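Local coordinates for outer surface protein (Bacillus cereus ATCC 14579, PDB 1X7F) that is of unknown function but is probably a 6-phospho-N-acetylmuramidase that hydrolyses disaccharides containing N-acetylmuramic acid 6-phosphate during cell-wall recycling, at residues L238-L243 with L372-A377; G169-Y174 with R188-F193; L229-Q234 with E256-K261. One frame throughout, in Å; residues are numbered along the deposited sequence. Where two conformers were deposited one is given.

Contact 1: L238-L243 with L372-A377; sequences LWATGL and LDYVGA
Packing between Y374 and the C-terminal turn of helix 231-240 makes up this contact, and no hydrogen bond crosses it. A240 CB lies 3.9 Å from Y374 CG and equally near Y374 CB, so the methyl meets the root of the aromatic side chain and not its hydroxyl end. Backbone follows on the same side of the ring: A240 O approaches Y374 CD2 obliquely at 3.4 Å, and T241 CA stands 4.0 Å from Y374 CE2. Y374 CG is anti to its own carbonyl carbon (chi1 -60°), which turns the ring out of the 3-10 turn 372-374 and along the helix end.

Hydrogen bonds inside 238-243 shape the surface that the ring rests on. T241 OG1 donates to L238 O over 2.6 Å and accepts from L243 N at 3.2 Å, the latter an ST turn with an N-H...O angle of 159°. Its hydroxyl therefore binds the closing helix turn to the following loop, while G242, with positive phi, takes the chain out of the helix.

The polar end of Y374 is held beyond the pair: its OH hydrogen-bonds to H237 NE2 and to Y183 OH, and its ring also meets that of H237.

The contact joins two family regions, the N-terminal one through helix 231-240 and the C-terminal one through the loop between strands 358-364 and 380-384. On the barrel side, L238 packs on strands 201-204 and 246-249, and L243 on helix 183-195.

Contact 2: G169-Y174 with R188-F193; sequences GCHNFY and RCSERF
H171 reaches from the end of strand 167-170 to S190 on helix 183-195, a beta-alpha unit of the eight-stranded parallel beta-alpha (TIM-type) barrel. The imidazole presents its edge to the helix: NE2 donates to S190 OG at 2.9 Å, with an N-H...O angle of 164° and the oxygen 9° out of the ring plane. The bond is thus nearly straight and lies in the plane of the donor ring. Although the CB of H171 does not point directly at the helix, the ring swings nearer it, with CG anti to the carbonyl carbon (chi1 -85°).

The serine hydroxyl is engaged on its own helix as well, bonding to F186 O one turn earlier. The other nitrogen of the imidazole, ND1, is hydrogen-bonded to S148 OG, so both ring nitrogens have partners and rotation of the ring about CB-CG is restrained. F186 stacks on the imidazole, adding an aromatic neighbour from the same helix.

C189 comes to the same ring obliquely and by carbon: its CB is 3.8 Å from H171 CE1. That CE1 lies equally far from S190 OG, so the imidazole meets two consecutive residues of the helix.

A turn along the helix, F193 points back at the strand, where its ring meets backbone. G169 has no side chain, and the phenyl packs against its CA. F193 also packs on L145 of strand 142-146; all five touching residues are buried. The closest approach at this end is F193 CE2 to G169 CA, 3.7 Å in an oblique arrangement.

Contact 3: L229-Q234 with E256-K261; sequences LPIEVQ and EEELEK
I231 and E258 come within 6.9 Å at their CA atoms, and E232 and K261 within 6.2 Å, where the first turn of helix 231-240 meets helix 256-264. The two are neighbouring helices on the outside of the parallel beta-alpha barrel, with P230 at the N-cap of the first.

The inner half is carried by I231 and E258, whose side chains cross at about a right angle. I231 CG2 lies 3.9 Å from E258 CG, and I231 CD1 reaches the E258 carboxylate carbon at 4.0 Å, so the isoleucine covers the aliphatic stem of the glutamate. The carboxylate is buried but satisfied: OE1 bonds to S206 OG and OE2 to H207 N. I231 also rests on I204 and I249 of the barrel strands.

The outer half is charged. E232, bent at chi2 (-84°), runs obliquely across the extended chain of K261, and its OE2 lies 3.6 Å from K261 CD. The ammonium is farther off, 4.4 Å from E232 OE2; in one of two modelled conformers of E257 it forms a salt bridge with that residue, one turn back on its own helix. One water bridges the gap, donating to E232 OE2 at 2.6 Å and accepting from K261 NZ at 2.8 Å.

Helix 231-240 is the common element of contacts 1 and 3: its beginning packs on helix 256-264 in contact 3, and its end meets the C-terminal region in contact 1, their centres about 19 Å apart. Contact 2 comes first along the chain and closes before the others open, whereas contacts 1 and 3 alternate in sequence. Contact 2 touches contact 1 through L243, whose CB is 3.8 Å from S190 CB, with centres about 17 Å apart. Contacts 2 and 3 do not touch, their nearest atoms being about 9 Å apart. Two contacts thus lie within the N-terminal barrel, and contact 1 joins it to the C-terminal part.

Contact 1: L238-L243 with L372-A377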
# COMPACT_ATOMS: atom_id res chain seq x y z
N LEU A 238 -2.19 -2.76 -0.43
CA LEU A 238 -2.92 -1.66 0.23
C LEU A 238 -3.51 -0.62 -0.75
O LEU A 238 -4.68 -0.23 -0.62
CB LEU A 238 -2.04 -0.97 1.27
CG LEU A 238 -1.62 -1.82 2.49
CD1 LEU A 238 -0.77 -1.01 3.44
CD2 LEU A 238 -2.84 -2.36 3.21
N TRP A 239 -2.71 -0.19 -1.72
CA TRP A 239 -3.17 0.75 -2.73
C TRP A 239 -4.16 0.14 -3.70
O TRP A 239 -5.08 0.82 -4.14
CB TRP A 239 -2.00 1.38 -3.50
CG TRP A 239 -1.21 2.43 -2.72
CD1 TRP A 239 -1.72 3.39 -1.89
CD2 TRP A 239 0.20 2.65 -2.77
NE1 TRP A 239 -0.70 4.16 -1.38
CE2 TRP A 239 0.49 3.74 -1.91
CE3 TRP A 239 1.27 2.03 -3.44
CZ2 TRP A 239 1.79 4.21 -1.70
CZ3 TRP A 239 2.57 2.50 -3.23
CH2 TRP A 239 2.81 3.57 -2.35
N ALA A 240 -4.00 -1.15 -4.02
CA ALA A 240 -4.94 -1.83 -4.93
C ALA A 240 -6.35 -2.02 -4.36
O ALA A 240 -7.29 -2.20 -5.12
CB ALA A 240 -4.37 -3.19 -5.42
N THR A 241 -6.51 -2.00 -3.04
CA THR A 241 -7.85 -2.10 -2.43
C THR A 241 -8.71 -0.89 -2.82
O THR A 241 -9.94 -0.97 -2.84
CB THR A 241 -7.79 -2.22 -0.88
OG1 THR A 241 -7.16 -1.07 -0.32
CG2 THR A 241 -6.91 -3.42 -0.40
N GLY A 242 -8.06 0.22 -3.18
CA GLY A 242 -8.74 1.50 -3.37
C GLY A 242 -9.19 2.18 -2.07
O GLY A 242 -9.87 3.20 -2.11
N LEU A 243 -8.81 1.62 -0.92
CA LEU A 243 -9.33 2.11 0.35
C LEU A 243 -8.27 2.74 1.26
O LEU A 243 -8.59 3.21 2.35
CB LEU A 243 -10.07 0.98 1.11
CG LEU A 243 -11.30 0.34 0.44
CD1 LEU A 243 -11.87 -0.75 1.34
CD2 LEU A 243 -12.40 1.35 0.06
N LEU A 372 -3.99 -10.39 -8.74
CA LEU A 372 -4.90 -10.62 -9.87
C LEU A 372 -6.39 -10.38 -9.56
O LEU A 372 -7.16 -10.01 -10.47
CB LEU A 372 -4.71 -12.03 -10.43
CG LEU A 372 -3.32 -12.31 -10.98
CD1 LEU A 372 -3.15 -13.80 -11.35
CD2 LEU A 372 -3.05 -11.38 -12.18
N ASP A 373 -6.79 -10.56 -8.30
CA ASP A 373 -8.15 -10.32 -7.87
C ASP A 373 -8.55 -8.84 -7.91
O ASP A 373 -9.73 -8.51 -7.89
CB ASP A 373 -8.35 -10.86 -6.45
CG ASP A 373 -8.19 -12.38 -6.35
OD1 ASP A 373 -8.15 -13.09 -7.38
OD2 ASP A 373 -8.10 -12.95 -5.24
N TYR A 374 -7.55 -7.95 -7.96
CA TYR A 374 -7.81 -6.51 -8.08
C TYR A 374 -7.91 -6.02 -9.53
O TYR A 374 -8.24 -4.86 -9.77
CB TYR A 374 -6.78 -5.71 -7.24
CG TYR A 374 -6.88 -6.11 -5.80
CD1 TYR A 374 -6.09 -7.15 -5.30
CD2 TYR A 374 -7.82 -5.53 -4.96
CE1 TYR A 374 -6.22 -7.57 -3.98
CE2 TYR A 374 -7.95 -5.95 -3.64
CZ TYR A 374 -7.14 -6.97 -3.17
OH TYR A 374 -7.25 -7.40 -1.88
N VAL A 375 -7.65 -6.92 -10.49
CA VAL A 375 -7.93 -6.63 -11.89
C VAL A 375 -9.39 -6.99 -12.17
O VAL A 375 -9.70 -8.10 -12.58
CB VAL A 375 -6.98 -7.36 -12.89
CG1 VAL A 375 -7.23 -6.86 -14.31
CG2 VAL A 375 -5.52 -7.16 -12.52
N GLY A 376 -10.28 -6.04 -11.92
CA GLY A 376 -11.69 -6.26 -12.21
C GLY A 376 -12.08 -5.81 -13.61
O GLY A 376 -11.23 -5.50 -14.46
N ALA A 377 -13.39 -5.77 -13.83
CA ALA A 377 -13.98 -5.28 -15.07
C ALA A 377 -13.47 -3.86 -15.38
O ALA A 377 -13.70 -2.95 -14.60
CB ALA A 377 -15.50 -5.31 -14.96

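Contact 2: G169-Y174 with R188-F193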
# COMPACT_ATOMS: atom_id res chain seq x y z
N GLY A 169 -7.18 9.28 9.38
CA GLY A 169 -7.28 7.98 9.99
C GLY A 169 -6.07 7.10 9.70
O GLY A 169 -5.54 7.10 8.58
N CYS A 170 -5.64 6.34 10.70
CA CYS A 170 -4.61 5.33 10.48
C CYS A 170 -4.93 4.08 11.27
O CYS A 170 -5.31 4.14 12.44
CB CYS A 170 -3.22 5.87 10.83
SG CYS A 170 -1.87 4.75 10.48
N HIS A 171 -4.77 2.94 10.61
CA HIS A 171 -4.90 1.64 11.23
C HIS A 171 -3.83 1.40 12.28
O HIS A 171 -2.80 2.09 12.28
CB HIS A 171 -4.75 0.57 10.16
CG HIS A 171 -6.01 0.25 9.44
ND1 HIS A 171 -6.95 -0.63 9.93
CD2 HIS A 171 -6.47 0.65 8.23
CE1 HIS A 171 -7.94 -0.75 9.07
NE2 HIS A 171 -7.68 0.03 8.03
N ASN A 172 -4.07 0.42 13.17
CA ASN A 172 -3.03 -0.08 14.08
C ASN A 172 -2.06 -0.97 13.31
O ASN A 172 -2.35 -1.42 12.20
CB ASN A 172 -3.62 -0.93 15.20
CG ASN A 172 -4.20 -0.11 16.34
OD1 ASN A 172 -3.67 0.94 16.72
ND2 ASN A 172 -5.28 -0.62 16.92
N PHE A 173 -0.89 -1.22 13.90
CA PHE A 173 -0.06 -2.31 13.43
C PHE A 173 -0.03 -3.34 14.55
O PHE A 173 -0.49 -3.04 15.65
CB PHE A 173 1.35 -1.86 12.97
CG PHE A 173 2.16 -1.11 14.01
CD1 PHE A 173 2.41 -1.67 15.26
CD2 PHE A 173 2.74 0.12 13.70
CE1 PHE A 173 3.18 -1.01 16.21
CE2 PHE A 173 3.51 0.81 14.62
CZ PHE A 173 3.73 0.25 15.90
N TYR A 174 0.49 -4.53 14.25
CA TYR A 174 0.38 -5.68 15.18
C TYR A 174 1.71 -6.42 15.33
O TYR A 174 2.09 -7.20 14.45
CB TYR A 174 -0.77 -6.60 14.74
CG TYR A 174 -2.09 -5.88 14.82
CD1 TYR A 174 -2.57 -5.13 13.74
CD2 TYR A 174 -2.83 -5.87 16.02
CE1 TYR A 174 -3.77 -4.40 13.84
CE2 TYR A 174 -4.03 -5.17 16.13
CZ TYR A 174 -4.48 -4.43 15.04
OH TYR A 174 -5.66 -3.73 15.15
N ARG A 188 -14.00 -3.61 5.80
CA ARG A 188 -15.13 -2.94 6.47
C ARG A 188 -14.67 -1.67 7.19
O ARG A 188 -15.27 -0.61 7.02
CB ARG A 188 -15.86 -3.88 7.46
CG ARG A 188 -16.73 -4.96 6.81
CD ARG A 188 -17.72 -5.68 7.75
NE ARG A 188 -17.10 -6.16 8.99
CZ ARG A 188 -16.49 -7.34 9.15
NH1 ARG A 188 -16.41 -8.22 8.15
NH2 ARG A 188 -15.98 -7.67 10.33
N CYS A 189 -13.60 -1.79 7.98
CA CYS A 189 -13.00 -0.66 8.70
C CYS A 189 -12.60 0.47 7.78
O CYS A 189 -12.97 1.62 8.01
CB CYS A 189 -11.75 -1.11 9.47
SG CYS A 189 -12.03 -2.15 10.91
N SER A 190 -11.83 0.14 6.75
CA SER A 190 -11.36 1.13 5.77
C SER A 190 -12.48 1.78 4.95
O SER A 190 -12.37 2.95 4.59
CB SER A 190 -10.32 0.49 4.85
OG SER A 190 -9.31 -0.16 5.59
N GLU A 191 -13.55 1.03 4.67
CA GLU A 191 -14.72 1.54 3.94
C GLU A 191 -15.54 2.56 4.73
O GLU A 191 -16.26 3.37 4.14
CB GLU A 191 -15.61 0.40 3.47
CG GLU A 191 -15.22 -0.17 2.11
CD GLU A 191 -16.03 -1.39 1.71
OE1 GLU A 191 -16.08 -1.69 0.49
OE2 GLU A 191 -16.60 -2.04 2.60
N ARG A 192 -15.46 2.50 6.06
CA ARG A 192 -16.11 3.49 6.92
C ARG A 192 -15.50 4.87 6.71
O ARG A 192 -16.22 5.87 6.62
CB ARG A 192 -15.96 3.12 8.40
CG ARG A 192 -16.84 2.00 8.87
CD ARG A 192 -16.60 1.64 10.33
NE ARG A 192 -17.48 0.57 10.80
CZ ARG A 192 -18.76 0.73 11.09
NH1 ARG A 192 -19.35 1.92 10.97
NH2 ARG A 192 -19.47 -0.31 11.51
N PHE A 193 -14.17 4.90 6.64
CA PHE A 193 -13.41 6.14 6.50
C PHE A 193 -13.47 6.70 5.08
O PHE A 193 -13.47 7.91 4.88
CB PHE A 193 -11.97 5.93 6.98
CG PHE A 193 -11.81 6.15 8.46
CD1 PHE A 193 -12.43 5.31 9.38
CD2 PHE A 193 -11.07 7.23 8.93
CE1 PHE A 193 -12.31 5.52 10.75
CE2 PHE A 193 -10.95 7.46 10.30
CZ PHE A 193 -11.57 6.60 11.22

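Contact 3: L229-Q234 with E256-K261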
# COMPACT_ATOMS: atom_id res chain seq x y z
N LEU A 229 5.28 -11.04 3.58
CA LEU A 229 5.26 -10.71 2.15
C LEU A 229 6.34 -9.67 1.88
O LEU A 229 6.66 -8.90 2.81
CB LEU A 229 3.91 -10.10 1.75
CG LEU A 229 2.69 -10.94 1.41
CD1 LEU A 229 1.60 -9.99 0.92
CD2 LEU A 229 3.02 -11.97 0.35
N PRO A 230 6.91 -9.64 0.65
CA PRO A 230 7.84 -8.58 0.28
C PRO A 230 7.25 -7.20 0.50
O PRO A 230 6.04 -7.01 0.29
CB PRO A 230 8.10 -8.85 -1.22
CG PRO A 230 7.93 -10.33 -1.36
CD PRO A 230 6.76 -10.63 -0.44
N ILE A 231 8.10 -6.27 0.93
CA ILE A 231 7.64 -4.98 1.43
C ILE A 231 6.85 -4.24 0.34
O ILE A 231 5.80 -3.67 0.62
CB ILE A 231 8.84 -4.15 2.02
CG1 ILE A 231 8.33 -3.05 2.96
CG2 ILE A 231 9.79 -3.59 0.90
CD1 ILE A 231 9.43 -2.16 3.53
N GLU A 232 7.31 -4.33 -0.91
CA GLU A 232 6.69 -3.63 -2.02
C GLU A 232 5.36 -4.27 -2.43
O GLU A 232 4.48 -3.60 -2.96
CB GLU A 232 7.65 -3.50 -3.23
CG GLU A 232 7.83 -4.77 -4.06
CD GLU A 232 8.87 -5.74 -3.50
OE1 GLU A 232 9.18 -6.71 -4.22
OE2 GLU A 232 9.38 -5.56 -2.37
N VAL A 233 5.22 -5.57 -2.15
CA VAL A 233 3.97 -6.30 -2.41
C VAL A 233 2.87 -5.88 -1.42
O VAL A 233 1.74 -5.62 -1.81
CB VAL A 233 4.21 -7.84 -2.44
CG1 VAL A 233 2.91 -8.60 -2.65
CG2 VAL A 233 5.22 -8.17 -3.56
N GLN A 234 3.23 -5.77 -0.15
CA GLN A 234 2.36 -5.17 0.85
C GLN A 234 1.80 -3.80 0.45
O GLN A 234 0.61 -3.56 0.57
CB GLN A 234 3.11 -5.03 2.18
CG GLN A 234 3.70 -6.30 2.75
CD GLN A 234 4.53 -6.03 4.00
OE1 GLN A 234 5.71 -6.38 4.08
NE2 GLN A 234 3.91 -5.40 4.97
N GLU A 256 17.98 0.90 2.61
CA GLU A 256 18.04 1.71 1.41
C GLU A 256 17.29 1.02 0.24
O GLU A 256 16.49 1.66 -0.45
CB GLU A 256 19.49 2.02 1.05
CG GLU A 256 19.69 2.79 -0.25
CD GLU A 256 19.21 4.24 -0.22
OE1 GLU A 256 18.98 4.80 -1.31
OE2 GLU A 256 19.07 4.83 0.87
N GLU A 257 17.57 -0.27 0.04
CA GLU A 257 16.94 -1.07 -1.01
C GLU A 257 15.40 -1.11 -0.86
O GLU A 257 14.68 -0.96 -1.86
CB GLU A 257 17.53 -2.49 -1.03
CG GLU A 257 16.95 -3.43 -2.09
CD GLU A 257 17.40 -4.88 -1.94
OE1 GLU A 257 18.62 -5.13 -1.79
OE2 GLU A 257 16.55 -5.78 -2.00
N GLU A 258 14.92 -1.30 0.36
CA GLU A 258 13.46 -1.32 0.63
C GLU A 258 12.80 0.03 0.37
O GLU A 258 11.73 0.09 -0.24
CB GLU A 258 13.16 -1.78 2.06
CG GLU A 258 13.37 -3.27 2.30
CD GLU A 258 13.11 -3.66 3.74
OE1 GLU A 258 13.47 -2.87 4.65
OE2 GLU A 258 12.53 -4.75 3.97
N LEU A 259 13.43 1.12 0.83
CA LEU A 259 12.96 2.47 0.53
C LEU A 259 12.89 2.72 -0.97
O LEU A 259 11.94 3.31 -1.46
CB LEU A 259 13.82 3.56 1.23
CG LEU A 259 13.87 3.57 2.78
CD1 LEU A 259 15.00 4.47 3.29
CD2 LEU A 259 12.52 3.92 3.47
N GLU A 260 13.90 2.24 -1.70
CA GLU A 260 13.99 2.45 -3.14
C GLU A 260 12.89 1.70 -3.88
O GLU A 260 12.21 2.27 -4.72
CB GLU A 260 15.37 2.06 -3.66
CG GLU A 260 15.58 2.39 -5.14
CD GLU A 260 16.82 1.74 -5.72
OE1 GLU A 260 17.43 2.31 -6.66
OE2 GLU A 260 17.21 0.65 -5.24
N LYS A 261 12.71 0.43 -3.54
CA LYS A 261 11.64 -0.41 -4.06
C LYS A 261 10.27 0.23 -3.91
O LYS A 261 9.45 0.19 -4.82
CB LYS A 261 11.63 -1.78 -3.35
CG LYS A 261 12.57 -2.79 -3.96
CD LYS A 261 12.55 -4.10 -3.19
CE LYS A 261 13.69 -5.01 -3.66
NZ LYS A 261 13.62 -6.37 -3.03
O HOH W 1 11.33 -7.16 -1.60